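Local coordinates for protein tannase (Fusobacterium nucleatum subsp. nucleatum ATCC 25586, PDB 6YQ4) that probably hydrolyses ester bonds of gallotannins, as a magnesium-binding member of the alpha/beta-hydrolase superfamily, giving detoxicant activity against these plant polyphenols, at residues N48-I53 with G85-V90; R231-R236 with T249-Q254; L279-D284 with A456-N461; K434-R439 with S462-N467; D444-L449 with Q474-D479. All blocks are in the same frame, centred on the assembly; numbering follows the deposited sequence.

Interaction 1. Residues N48-I53 with G85-V90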
# COMPACT_ATOMS: atom_id res chain seq x y z
N ASN A 48 -16.17 1.75 10.88
CA ASN A 48 -16.55 0.56 11.64
C ASN A 48 -15.69 -0.61 11.19
O ASN A 48 -15.01 -0.55 10.16
CB ASN A 48 -18.03 0.25 11.49
CG ASN A 48 -18.37 -0.23 10.10
OD1 ASN A 48 -18.06 -1.36 9.72
ND2 ASN A 48 -19.03 0.64 9.33
N MET A 49 -15.75 -1.71 11.95
CA MET A 49 -14.88 -2.86 11.74
C MET A 49 -15.62 -4.17 11.97
O MET A 49 -16.41 -4.29 12.91
CB MET A 49 -13.66 -2.78 12.65
CG MET A 49 -12.83 -4.02 12.72
SD MET A 49 -11.33 -3.71 13.69
CE MET A 49 -12.01 -2.98 15.18
N ASN A 50 -15.34 -5.16 11.12
CA ASN A 50 -15.87 -6.52 11.25
C ASN A 50 -14.80 -7.42 11.86
O ASN A 50 -13.66 -7.43 11.39
CB ASN A 50 -16.27 -7.10 9.89
CG ASN A 50 -17.42 -6.37 9.27
OD1 ASN A 50 -18.26 -5.82 9.96
ND2 ASN A 50 -17.47 -6.38 7.94
N ILE A 51 -15.19 -8.19 12.86
CA ILE A 51 -14.30 -9.13 13.53
C ILE A 51 -14.86 -10.54 13.37
O ILE A 51 -16.03 -10.78 13.70
CB ILE A 51 -14.12 -8.78 15.01
CG1 ILE A 51 -13.41 -7.43 15.15
CG2 ILE A 51 -13.36 -9.89 15.73
CD1 ILE A 51 -13.17 -7.05 16.60
N TYR A 52 -14.04 -11.44 12.85
CA TYR A 52 -14.41 -12.84 12.65
C TYR A 52 -13.51 -13.74 13.48
O TYR A 52 -12.28 -13.62 13.42
CB TYR A 52 -14.32 -13.20 11.18
CG TYR A 52 -15.12 -12.29 10.30
CD1 TYR A 52 -16.51 -12.34 10.29
CD2 TYR A 52 -14.49 -11.34 9.49
CE1 TYR A 52 -17.25 -11.51 9.48
CE2 TYR A 52 -15.22 -10.51 8.68
CZ TYR A 52 -16.60 -10.60 8.68
OH TYR A 52 -17.33 -9.76 7.88
N ILE A 53 -14.11 -14.63 14.25
CA ILE A 53 -13.34 -15.52 15.11
C ILE A 53 -13.73 -16.97 14.83
O ILE A 53 -14.93 -17.29 14.81
CB ILE A 53 -13.55 -15.17 16.59
CG1 ILE A 53 -13.36 -13.67 16.80
CG2 ILE A 53 -12.65 -16.03 17.49
CD1 ILE A 53 -13.33 -13.28 18.26
N GLY A 85 -12.87 2.96 2.08
CA GLY A 85 -12.94 1.52 1.95
C GLY A 85 -13.72 0.84 3.05
O GLY A 85 -13.43 1.01 4.23
N LYS A 86 -14.72 0.06 2.67
CA LYS A 86 -15.56 -0.55 3.68
C LYS A 86 -14.86 -1.76 4.27
O LYS A 86 -13.94 -2.33 3.67
CB LYS A 86 -16.92 -0.97 3.09
CG LYS A 86 -17.84 0.18 2.72
CD LYS A 86 -19.04 0.25 3.64
CE LYS A 86 -19.91 1.50 3.38
NZ LYS A 86 -21.07 1.25 2.46
N ALA A 87 -15.30 -2.15 5.47
CA ALA A 87 -14.80 -3.35 6.10
C ALA A 87 -15.02 -4.54 5.18
O ALA A 87 -16.10 -4.72 4.61
CB ALA A 87 -15.50 -3.58 7.44
N ASP A 88 -13.98 -5.36 5.03
CA ASP A 88 -14.06 -6.55 4.21
C ASP A 88 -14.93 -7.58 4.88
O ASP A 88 -15.10 -7.58 6.10
CB ASP A 88 -12.67 -7.15 3.96
CG ASP A 88 -12.53 -7.71 2.57
OD1 ASP A 88 -13.57 -8.02 1.95
OD2 ASP A 88 -11.39 -7.83 2.08
N THR A 89 -15.50 -8.47 4.06
CA THR A 89 -16.28 -9.58 4.57
C THR A 89 -15.62 -10.90 4.22
O THR A 89 -14.71 -10.98 3.37
CB THR A 89 -17.72 -9.57 4.05
OG1 THR A 89 -17.72 -9.57 2.61
CG2 THR A 89 -18.45 -8.34 4.55
N VAL A 90 -16.07 -11.95 4.89
CA VAL A 90 -15.62 -13.31 4.62
C VAL A 90 -16.34 -13.80 3.37
O VAL A 90 -17.57 -13.81 3.31
CB VAL A 90 -15.91 -14.23 5.82
CG1 VAL A 90 -15.69 -15.69 5.44
CG2 VAL A 90 -15.08 -13.81 7.03
O HOH W 1 -16.82 -0.33 6.79
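The ND2 of Asn50 donates an almost straight hydrogen bond to Asp88 O (3.2 Å, 171°), tying strand 48-54 of the large mixed sheet of the alpha/beta-hydrolase fold to the irregular segment 85-90 that leads towards helix 100-106. The acceptor sits in the amide plane of Asn50, whereas seen from Asp88 the nitrogen stands well above the carbonyl plane. At the other end of the same amide, OD1 takes the backbone N-H of Asn34 on the next strand, so the group is held from both ends. Ala87 packs its CB beside this amide, 3.5 Å from Asn50 ND2. A water extends the link towards Asn48: it accepts from Ala87 N at 2.7 Å and gives a weak bond to Asn48 OD1; the ND2 of that side chain is taken by Lys44 O.

Tyr52, two residues along from Asn50, points to the same side, its CG beside the backbone N and anti to the carbonyl carbon (chi1 -55°). The phenol oxygen OH comes 3.5 Å from Thr89 CA, and Asp88 O lies at the ring edge, close to its plane. Beyond, Leu101 of helix 100-106 also touches Tyr52. The methyl Val90 CG2 sits over the centre of one ring face in a CH-pi contact, 3.5 Å from the centroid of Tyr52.

Interaction 2. Residues R231-R236 with T249-Q254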
# COMPACT_ATOMS: atom_id res chain seq x y z
N ARG A 231 -3.25 3.04 -20.63
CA ARG A 231 -3.66 2.90 -19.24
C ARG A 231 -5.17 2.83 -19.20
O ARG A 231 -5.87 3.27 -20.13
CB ARG A 231 -3.17 4.09 -18.40
CG ARG A 231 -3.73 5.47 -18.89
CD ARG A 231 -3.26 6.62 -17.97
NE ARG A 231 -3.47 7.95 -18.55
CZ ARG A 231 -2.57 8.64 -19.23
NH1 ARG A 231 -1.37 8.14 -19.45
NH2 ARG A 231 -2.87 9.84 -19.72
N MET A 232 -5.69 2.30 -18.11
CA MET A 232 -7.11 2.41 -17.88
C MET A 232 -7.40 3.81 -17.39
O MET A 232 -6.59 4.42 -16.68
CB MET A 232 -7.59 1.33 -16.91
CG MET A 232 -7.68 -0.02 -17.61
SD MET A 232 -7.60 -1.51 -16.59
CE MET A 232 -8.21 -2.73 -17.78
N GLU A 233 -8.53 4.35 -17.82
CA GLU A 233 -8.95 5.68 -17.41
C GLU A 233 -9.55 5.59 -16.01
O GLU A 233 -10.55 4.90 -15.80
CB GLU A 233 -9.94 6.26 -18.41
CG GLU A 233 -10.80 7.39 -17.90
CD GLU A 233 -12.02 7.61 -18.78
OE1 GLU A 233 -13.16 7.35 -18.32
OE2 GLU A 233 -11.83 8.02 -19.94
N PHE A 234 -8.91 6.24 -15.05
CA PHE A 234 -9.46 6.41 -13.72
C PHE A 234 -9.86 7.88 -13.56
O PHE A 234 -9.21 8.77 -14.11
CB PHE A 234 -8.45 5.98 -12.64
CG PHE A 234 -8.11 4.50 -12.68
CD1 PHE A 234 -6.86 4.05 -12.32
CD2 PHE A 234 -9.06 3.57 -13.12
CE1 PHE A 234 -6.56 2.68 -12.36
CE2 PHE A 234 -8.77 2.21 -13.18
CZ PHE A 234 -7.51 1.76 -12.80
N THR A 235 -10.96 8.12 -12.87
CA THR A 235 -11.49 9.46 -12.63
C THR A 235 -11.49 9.75 -11.13
O THR A 235 -11.14 8.90 -10.29
CB THR A 235 -12.91 9.61 -13.19
OG1 THR A 235 -13.86 8.98 -12.31
CG2 THR A 235 -13.03 8.98 -14.57
N ARG A 236 -11.94 10.97 -10.81
CA ARG A 236 -12.04 11.39 -9.42
C ARG A 236 -12.83 10.38 -8.61
O ARG A 236 -12.54 10.15 -7.43
CB ARG A 236 -12.69 12.78 -9.33
CG ARG A 236 -13.09 13.16 -7.90
CD ARG A 236 -13.69 14.55 -7.84
NE ARG A 236 -13.81 15.05 -6.46
CZ ARG A 236 -14.80 14.73 -5.63
NH1 ARG A 236 -15.75 13.87 -6.01
NH2 ARG A 236 -14.85 15.26 -4.41
N THR A 249 -13.50 -5.07 -16.29
CA THR A 249 -13.51 -4.44 -17.60
C THR A 249 -13.57 -2.93 -17.47
O THR A 249 -14.54 -2.38 -16.92
CB THR A 249 -14.70 -4.94 -18.42
OG1 THR A 249 -14.39 -6.21 -18.99
CG2 THR A 249 -15.03 -3.95 -19.54
N ARG A 250 -12.53 -2.24 -17.96
CA ARG A 250 -12.50 -0.79 -18.02
C ARG A 250 -12.06 -0.35 -19.40
O ARG A 250 -11.34 -1.07 -20.10
CB ARG A 250 -11.59 -0.16 -16.96
CG ARG A 250 -12.38 0.15 -15.76
CD ARG A 250 -12.56 -1.16 -15.12
NE ARG A 250 -11.32 -1.92 -15.15
CZ ARG A 250 -10.60 -2.28 -14.02
NH1 ARG A 250 -11.06 -1.96 -12.83
NH2 ARG A 250 -9.47 -2.97 -14.16
N SER A 251 -12.52 0.84 -19.79
CA SER A 251 -12.08 1.43 -21.04
C SER A 251 -10.66 1.97 -20.90
O SER A 251 -10.19 2.28 -19.79
CB SER A 251 -13.05 2.54 -21.47
OG SER A 251 -13.24 3.47 -20.43
N THR A 252 -9.98 2.08 -22.03
CA THR A 252 -8.54 2.33 -22.04
C THR A 252 -8.24 3.54 -22.92
O THR A 252 -8.86 3.73 -23.96
CB THR A 252 -7.79 1.07 -22.52
OG1 THR A 252 -6.40 1.17 -22.21
CG2 THR A 252 -7.96 0.84 -24.01
N VAL A 253 -7.29 4.37 -22.48
CA VAL A 253 -6.85 5.52 -23.24
C VAL A 253 -5.39 5.32 -23.64
O VAL A 253 -4.60 4.74 -22.88
CB VAL A 253 -7.05 6.84 -22.46
CG1 VAL A 253 -6.36 6.79 -21.13
CG2 VAL A 253 -6.60 8.06 -23.27
N GLN A 254 -5.04 5.77 -24.85
CA GLN A 254 -3.69 5.63 -25.35
C GLN A 254 -3.38 6.78 -26.29
O GLN A 254 -4.27 7.35 -26.93
CB GLN A 254 -3.47 4.30 -26.08
CG GLN A 254 -4.59 3.91 -27.03
CD GLN A 254 -5.82 3.38 -26.32
OE1 GLN A 254 -5.70 2.64 -25.35
NE2 GLN A 254 -7.00 3.76 -26.79
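Arg250 meets Met232 first, its bent side chain crossing the methionine at about a right angle and bringing NH2 to 3.4 Å from Met232 SD. The thioether is carried there by a chain extended beyond CG, and Met232 CE lies against the same NH2. Arg250 is poorly ordered, so the exact placing of its guanidinium is not to be pressed. At Ser251 the backbone takes over: its O accepts a weak, rather long bond from Glu233 N, and lies 3.6 Å from Met232 CA.

From Thr252 onward the segment is a strand, pairing with 228-232 in a small two-stranded antiparallel sheet separate from the main one. It belongs to the long excursion between the adjacent central strands 202-206 and 435-439, a place where alpha/beta-hydrolases commonly insert a lid. Thr252 and Met232 form a non-hydrogen-bonded pair. With OG1 anti to its own backbone N (chi1 -165°), Thr252 donates to Arg231 O at 3.0 Å from well above the carbonyl plane. The same oxygen is met nearly along its C=O axis by Val253 N (3.0 Å), so two donors grip it. Val253 returns the pairing with its own O, which accepts from Arg231 N at 3.1 Å. On the sheet face that Val253 and Arg231 share, the two side chains lie side by side, Val253 CG1 being 3.7 Å from Arg231 CG, while the arginine guanidinium reaches on to Ser352 OG and Met350 O.

Interaction 3. Residues L279-D284 with A456-N461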
# COMPACT_ATOMS: atom_id res chain seq x y z
N LEU A 279 19.25 9.78 0.65
CA LEU A 279 18.80 8.75 1.57
C LEU A 279 19.95 7.90 2.10
O LEU A 279 19.82 7.33 3.19
CB LEU A 279 17.77 7.85 0.85
CG LEU A 279 16.57 8.49 0.10
CD1 LEU A 279 15.78 7.49 -0.77
CD2 LEU A 279 15.66 9.16 1.10
N LYS A 280 21.08 7.83 1.39
CA LYS A 280 22.24 7.04 1.80
C LYS A 280 21.84 5.59 2.08
O LYS A 280 22.06 5.04 3.16
CB LYS A 280 22.94 7.67 3.00
CG LYS A 280 23.23 9.13 2.74
CD LYS A 280 24.23 9.72 3.70
CE LYS A 280 24.43 11.20 3.41
NZ LYS A 280 24.71 11.45 1.96
N LEU A 281 21.21 5.00 1.08
CA LEU A 281 20.79 3.61 1.12
C LEU A 281 21.97 2.71 0.75
O LEU A 281 22.73 3.00 -0.18
CB LEU A 281 19.63 3.39 0.15
CG LEU A 281 18.31 4.11 0.48
CD1 LEU A 281 17.26 3.68 -0.45
CD2 LEU A 281 17.87 3.84 1.91
N THR A 282 22.14 1.63 1.50
CA THR A 282 23.17 0.65 1.23
C THR A 282 22.52 -0.69 0.93
O THR A 282 21.48 -1.03 1.50
CB THR A 282 24.10 0.48 2.43
OG1 THR A 282 23.31 0.11 3.56
CG2 THR A 282 24.85 1.78 2.73
N ASP A 283 23.14 -1.45 0.03
CA ASP A 283 22.65 -2.80 -0.22
C ASP A 283 23.10 -3.77 0.87
O ASP A 283 23.57 -3.35 1.93
CB ASP A 283 23.11 -3.28 -1.59
CG ASP A 283 24.62 -3.45 -1.69
OD1 ASP A 283 25.33 -3.36 -0.65
OD2 ASP A 283 25.11 -3.66 -2.83
N ASP A 284 22.99 -5.07 0.60
CA ASP A 284 23.35 -6.11 1.55
C ASP A 284 24.80 -6.03 1.99
O ASP A 284 25.14 -6.44 3.11
CB ASP A 284 23.11 -7.47 0.92
CG ASP A 284 21.97 -8.17 1.53
OD1 ASP A 284 21.36 -7.58 2.44
OD2 ASP A 284 21.71 -9.32 1.11
N ALA A 456 11.92 -0.96 0.84
CA ALA A 456 12.58 -2.18 1.27
C ALA A 456 14.02 -1.92 1.72
O ALA A 456 14.47 -2.47 2.72
CB ALA A 456 12.51 -3.22 0.14
N LEU A 457 14.74 -1.03 1.03
CA LEU A 457 16.12 -0.79 1.45
C LEU A 457 16.18 -0.08 2.78
O LEU A 457 17.05 -0.37 3.62
CB LEU A 457 16.87 0.03 0.40
CG LEU A 457 17.21 -0.70 -0.90
CD1 LEU A 457 17.35 0.28 -2.10
CD2 LEU A 457 18.45 -1.50 -0.68
N LYS A 458 15.32 0.92 2.95
CA LYS A 458 15.28 1.70 4.18
C LYS A 458 14.98 0.81 5.37
O LYS A 458 15.60 0.95 6.43
CB LYS A 458 14.24 2.81 4.03
CG LYS A 458 14.12 3.71 5.21
CD LYS A 458 15.38 4.50 5.41
CE LYS A 458 15.28 5.32 6.69
NZ LYS A 458 16.62 5.79 7.19
N LEU A 459 14.08 -0.15 5.20
CA LEU A 459 13.77 -1.05 6.32
C LEU A 459 14.93 -2.00 6.62
O LEU A 459 15.25 -2.26 7.79
CB LEU A 459 12.50 -1.84 6.02
CG LEU A 459 11.20 -1.07 5.88
CD1 LEU A 459 10.21 -1.81 4.99
CD2 LEU A 459 10.61 -0.84 7.25
N LYS A 460 15.57 -2.55 5.59
CA LYS A 460 16.74 -3.40 5.81
C LYS A 460 17.86 -2.62 6.49
O LYS A 460 18.51 -3.13 7.41
CB LYS A 460 17.22 -3.97 4.48
CG LYS A 460 16.23 -4.90 3.83
CD LYS A 460 16.78 -5.43 2.54
CE LYS A 460 17.67 -6.65 2.76
NZ LYS A 460 16.99 -7.82 2.17
N ASN A 461 18.10 -1.39 6.03
CA ASN A 461 19.20 -0.60 6.59
C ASN A 461 18.96 -0.27 8.05
O ASN A 461 19.92 0.04 8.77
CB ASN A 461 19.40 0.68 5.77
CG ASN A 461 20.00 0.42 4.39
OD1 ASN A 461 20.09 1.32 3.57
ND2 ASN A 461 20.44 -0.81 4.13
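The flat amide of Asn461 meets the backbone of Thr282 through both its polar atoms. OD1 accepts from Thr282 N (2.9 Å, 170°), and ND2 donates to Thr282 O (2.8 Å, 167°) almost exactly in the amide plane. The side chain thus takes the N-H and the C=O of one residue, which fixes the turn of its amide. Thr282 OG1 sits over one side of the amide plane, 3.1 Å from Asn461 ND2 but at an angle too poor for a bond. Leu281 CA presses close to Asn461 OD1 from the adjoining residue. Asn461 CG is anti to its carbonyl carbon (chi1 -72°), which puts it beside the backbone N.

Earlier on the helix the contact turns mostly apolar. Leu281 and Leu457 cross obliquely, Leu281 CD1 resting 3.8 Å from both CB and CD1 of Leu457, while Leu457 CD2 lies near Thr282 O. Further along the loop, Asp284 OD1 approaches Lys460 NZ to 4.4 Å, opposite charges that stop short of a salt bridge.

The loop 279-284, leaving helix 259-279, is thus pinned across the C-terminal turns of helix 450-461. Leu457 also touches Phe299 and Tyr302 of helix 298-316, whereas Ala456 and Leu459 pack on Val466 of edge strand 465-469, so the helix is sandwiched between the main sheet and this outer layer.

Interaction 4. Residues K434-R439 with S462-N467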
# COMPACT_ATOMS: atom_id res chain seq x y z
N LYS A 434 8.82 -5.51 13.29
CA LYS A 434 10.01 -6.19 12.79
C LYS A 434 9.83 -6.73 11.37
O LYS A 434 10.77 -6.68 10.57
CB LYS A 434 10.41 -7.32 13.74
CG LYS A 434 11.92 -7.37 14.07
CD LYS A 434 12.29 -8.57 15.00
CE LYS A 434 13.17 -9.61 14.28
NZ LYS A 434 13.68 -10.68 15.21
N TYR A 435 8.66 -7.26 11.02
CA TYR A 435 8.52 -8.09 9.82
C TYR A 435 7.69 -7.41 8.74
O TYR A 435 6.63 -6.83 9.01
CB TYR A 435 7.89 -9.43 10.19
CG TYR A 435 8.59 -10.15 11.31
CD1 TYR A 435 9.78 -10.83 11.08
CD2 TYR A 435 8.06 -10.15 12.59
CE1 TYR A 435 10.43 -11.49 12.09
CE2 TYR A 435 8.68 -10.81 13.61
CZ TYR A 435 9.89 -11.48 13.35
OH TYR A 435 10.53 -12.16 14.34
N TRP A 436 8.17 -7.51 7.50
CA TRP A 436 7.65 -6.76 6.35
C TRP A 436 7.70 -7.65 5.13
O TRP A 436 8.76 -8.20 4.81
CB TRP A 436 8.49 -5.49 6.07
CG TRP A 436 8.52 -4.54 7.24
CD1 TRP A 436 9.16 -4.73 8.45
CD2 TRP A 436 7.87 -3.28 7.33
NE1 TRP A 436 8.92 -3.66 9.28
CE2 TRP A 436 8.13 -2.76 8.61
CE3 TRP A 436 7.06 -2.55 6.44
CZ2 TRP A 436 7.64 -1.52 9.02
CZ3 TRP A 436 6.59 -1.31 6.85
CH2 TRP A 436 6.87 -0.81 8.12
N ARG A 437 6.56 -7.80 4.46
CA ARG A 437 6.48 -8.50 3.18
C ARG A 437 5.96 -7.52 2.14
O ARG A 437 4.88 -6.94 2.31
CB ARG A 437 5.59 -9.75 3.27
CG ARG A 437 5.70 -10.66 2.06
CD ARG A 437 4.62 -11.68 2.10
NE ARG A 437 4.75 -12.73 1.09
CZ ARG A 437 3.97 -12.86 0.02
NH1 ARG A 437 3.00 -11.96 -0.23
NH2 ARG A 437 4.17 -13.87 -0.82
N ILE A 438 6.73 -7.33 1.08
CA ILE A 438 6.51 -6.29 0.08
C ILE A 438 6.57 -6.96 -1.28
O ILE A 438 7.48 -7.76 -1.55
CB ILE A 438 7.55 -5.16 0.20
CG1 ILE A 438 7.39 -4.39 1.51
CG2 ILE A 438 7.46 -4.19 -0.93
CD1 ILE A 438 8.58 -3.47 1.79
N ARG A 439 5.57 -6.68 -2.12
CA ARG A 439 5.48 -7.26 -3.45
C ARG A 439 5.21 -6.14 -4.43
O ARG A 439 4.32 -5.32 -4.18
CB ARG A 439 4.36 -8.31 -3.57
CG ARG A 439 4.64 -9.69 -2.92
CD ARG A 439 5.91 -10.34 -3.49
NE ARG A 439 6.26 -11.61 -2.84
CZ ARG A 439 7.06 -11.72 -1.77
NH1 ARG A 439 7.60 -10.64 -1.21
NH2 ARG A 439 7.34 -12.92 -1.27
N SER A 462 17.70 -0.35 8.49
CA SER A 462 17.28 -0.09 9.86
C SER A 462 17.09 -1.36 10.68
O SER A 462 16.59 -1.28 11.80
CB SER A 462 15.97 0.72 9.89
OG SER A 462 15.99 1.79 8.96
N GLY A 463 17.51 -2.52 10.17
CA GLY A 463 17.55 -3.70 11.00
C GLY A 463 16.28 -4.52 11.06
O GLY A 463 16.17 -5.38 11.94
N LYS A 464 15.35 -4.29 10.15
CA LYS A 464 14.09 -5.03 10.13
C LYS A 464 14.19 -6.17 9.14
O LYS A 464 14.98 -6.14 8.20
CB LYS A 464 12.91 -4.11 9.77
CG LYS A 464 12.95 -2.73 10.43
CD LYS A 464 12.84 -2.82 11.95
CE LYS A 464 13.61 -1.68 12.62
NZ LYS A 464 13.81 -1.79 14.13
N ILE A 465 13.38 -7.20 9.35
CA ILE A 465 13.39 -8.38 8.50
C ILE A 465 12.40 -8.13 7.36
O ILE A 465 11.21 -7.90 7.61
CB ILE A 465 13.06 -9.66 9.29
CG1 ILE A 465 14.28 -10.20 10.05
CG2 ILE A 465 12.65 -10.76 8.35
CD1 ILE A 465 14.84 -9.33 11.14
N VAL A 466 12.89 -8.17 6.12
CA VAL A 466 12.16 -7.73 4.95
C VAL A 466 12.12 -8.84 3.91
O VAL A 466 13.17 -9.34 3.50
CB VAL A 466 12.79 -6.46 4.35
CG1 VAL A 466 12.17 -6.15 3.00
CG2 VAL A 466 12.64 -5.28 5.31
N ASN A 467 10.92 -9.18 3.43
CA ASN A 467 10.73 -10.16 2.35
C ASN A 467 10.15 -9.43 1.14
O ASN A 467 8.95 -9.16 1.08
CB ASN A 467 9.83 -11.31 2.82
CG ASN A 467 9.71 -12.43 1.80
OD1 ASN A 467 9.46 -12.20 0.63
ND2 ASN A 467 9.85 -13.66 2.27
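Tyr435, Trp436 and Arg437 pair in parallel with Ile465, Val466 and Asn467, joining the two strands of a beta-alpha-beta unit whose helix is 450-461; strand 465-469 is the last strand at this end of the main sheet. A Schellman motif with Gly463 at positive phi ends that helix and turns the chain into the strand.

Backbone bonds come first. Ile465 N reaches Lys434 O, Asn467 N binds Trp436 O at 2.7 Å, and Ile438 N binds Asn467 O at 2.9 Å; the bond from Trp436 N to Ile465 O is weak and more bent.

Apolar contacts follow the alternation of faces. Tyr435 and Ile465 run side by side, Tyr435 CD1 being 3.9 Å from Ile465 CB, and Lys434 CE meets Ile465 CD1 at the strand's start. On the other face, which Leu459 of the helix covers, Trp436 CB faces Val466 CG2, and the indole NE1 goes to Thr433 O.

Polar side chains cluster at the far end of the pair. The guanidinium of Arg437, salt-bridged to Asp481, lies face to face with that of Arg439, each CZ offset toward the other's rim, a like-charged pairing that this aspartate would be expected to ease. Arg439 NH1 donates to Ile438 O at 2.9 Å and more weakly to Asn467 O. Asn467 CG is anti to its backbone N (chi1 -174°), and its OD1 receives NH1 (3.0 Å) and NH2 (2.9 Å) of Arg439 from the same face of its amide.

Interaction 5. Residues D444-L449 with Q474-D479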
# COMPACT_ATOMS: atom_id res chain seq x y z
N ASP A 444 4.28 -4.12 -13.31
CA ASP A 444 3.45 -3.13 -12.63
C ASP A 444 3.99 -1.74 -12.91
O ASP A 444 5.08 -1.38 -12.45
CB ASP A 444 3.42 -3.41 -11.13
CG ASP A 444 2.41 -2.55 -10.38
OD1 ASP A 444 2.08 -1.43 -10.82
OD2 ASP A 444 1.94 -3.02 -9.32
N LYS A 445 3.23 -0.93 -13.64
CA LYS A 445 3.67 0.42 -13.97
C LYS A 445 2.76 1.47 -13.34
O LYS A 445 2.79 2.62 -13.76
CB LYS A 445 3.75 0.60 -15.47
CG LYS A 445 4.73 -0.37 -16.13
CD LYS A 445 4.79 -0.14 -17.64
CE LYS A 445 5.77 -1.08 -18.30
NZ LYS A 445 5.43 -1.24 -19.74
N ASP A 446 2.00 1.10 -12.31
CA ASP A 446 1.23 2.11 -11.59
C ASP A 446 2.13 3.00 -10.76
O ASP A 446 1.79 4.16 -10.50
CB ASP A 446 0.18 1.46 -10.70
CG ASP A 446 -1.08 1.05 -11.50
OD1 ASP A 446 -0.99 0.21 -12.42
OD2 ASP A 446 -2.16 1.59 -11.19
N THR A 447 3.28 2.47 -10.34
CA THR A 447 4.34 3.26 -9.74
C THR A 447 5.67 2.65 -10.14
O THR A 447 5.73 1.52 -10.63
CB THR A 447 4.22 3.34 -8.21
OG1 THR A 447 5.16 4.29 -7.72
CG2 THR A 447 4.48 1.99 -7.55
N SER A 448 6.72 3.43 -9.98
CA SER A 448 8.06 2.96 -10.26
C SER A 448 8.46 1.84 -9.31
O SER A 448 8.22 1.92 -8.11
CB SER A 448 9.03 4.13 -10.13
OG SER A 448 10.29 3.80 -10.64
N LEU A 449 9.07 0.77 -9.85
CA LEU A 449 9.66 -0.25 -8.97
C LEU A 449 10.72 0.34 -8.03
O LEU A 449 11.02 -0.25 -6.99
CB LEU A 449 10.27 -1.37 -9.81
CG LEU A 449 10.99 -2.52 -9.09
CD1 LEU A 449 9.99 -3.39 -8.34
CD2 LEU A 449 11.76 -3.35 -10.08
N GLN A 474 3.57 -10.01 -13.44
CA GLN A 474 2.52 -9.60 -12.52
C GLN A 474 2.35 -8.09 -12.59
O GLN A 474 3.31 -7.34 -12.44
CB GLN A 474 2.87 -10.04 -11.08
CG GLN A 474 1.99 -9.43 -9.99
CD GLN A 474 0.56 -9.93 -10.08
OE1 GLN A 474 0.31 -11.14 -9.99
NE2 GLN A 474 -0.40 -9.01 -10.26
N GLY A 475 1.12 -7.65 -12.86
CA GLY A 475 0.79 -6.25 -12.87
C GLY A 475 0.26 -5.79 -11.53
O GLY A 475 0.48 -6.44 -10.49
N HIS A 476 -0.46 -4.66 -11.55
CA HIS A 476 -1.03 -4.11 -10.34
C HIS A 476 -2.05 -5.07 -9.75
O HIS A 476 -2.84 -5.68 -10.48
CB HIS A 476 -1.67 -2.75 -10.62
CG HIS A 476 -1.67 -1.81 -9.45
ND1 HIS A 476 -0.53 -1.41 -8.79
CD2 HIS A 476 -2.70 -1.17 -8.83
CE1 HIS A 476 -0.84 -0.57 -7.82
NE2 HIS A 476 -2.15 -0.40 -7.83
N GLY A 477 -2.00 -5.26 -8.44
CA GLY A 477 -2.93 -6.14 -7.76
C GLY A 477 -2.33 -6.66 -6.46
O GLY A 477 -1.19 -6.39 -6.13
N GLY A 478 -3.15 -7.42 -5.74
CA GLY A 478 -2.74 -7.98 -4.47
C GLY A 478 -3.43 -9.30 -4.25
O GLY A 478 -4.34 -9.68 -4.98
N ASP A 479 -2.95 -10.02 -3.23
CA ASP A 479 -3.58 -11.26 -2.75
C ASP A 479 -3.60 -12.35 -3.81
O ASP A 479 -4.49 -13.20 -3.81
CB ASP A 479 -5.01 -11.01 -2.23
CG ASP A 479 -5.05 -10.12 -1.01
OD1 ASP A 479 -6.17 -9.75 -0.60
OD2 ASP A 479 -3.98 -9.79 -0.45
O HOH W 2 2.03 -5.30 -8.15
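A Ser-His-Asp arrangement like that of alpha/beta-hydrolases brings Asp444 and His476 together, with Ser166 completing the set. His476 ND1 donates to Asp444 OD2 (3.0 Å, 158°), meeting the oxygen on its syn side, close to the ring plane; the carboxylate stands almost perpendicular to the ring, 86° apart. OD2 has a second grip, a water at 2.6 Å that also donates to Gly475 O. Asp444 OD1 accepts from Asp446 N at 2.9 Å, an Asx turn that fixes the carboxylate by its other oxygen.

Both residues sit on loops after strands 435-439 and 465-469, the positions expected for the acid and the histidine in this fold. His476 NE2, at the far side of the ring, is hydrogen-bonded to Ser166 OG, which lies on a strand-to-helix turn fitting a nucleophile elbow, so the serine is probably the nucleophile.

Asp446 covers one face of the imidazole. Its carboxylate lies nearly parallel to the ring (5°), CG 3.6 Å above the plane and offset towards the rim, and its CB makes a CH-pi contact 3.8 Å from the centroid of His476. Asp446 OD2 is held by a salt bridge to Arg246 and hydrogen-bonds a glycerol, probably from the crystallisation liquor.

In the fold
Along the chain, interactions 1 and 2 come first, in series, while interactions 3, 4 and 5 cross one another. Interactions 1 and 4 both reach the main sheet, their centres about 26 Å apart. Interactions 3 and 4 touch: helix 450-461, part of interaction 3, connects the two strands of interaction 4 and covers one face of them, with Leu459 packing on Trp436. Interaction 5 lies on the loops after those same strands, about 19 Å from interaction 4 by centres, so the pairing of these strands sets the loops carrying the probable acid and histidine side by side. The small sheet of interaction 2 lies about 16 Å from interaction 5 between centres, consistent with a lid beside the site, whereas interaction 1 lies nearer the magnesium.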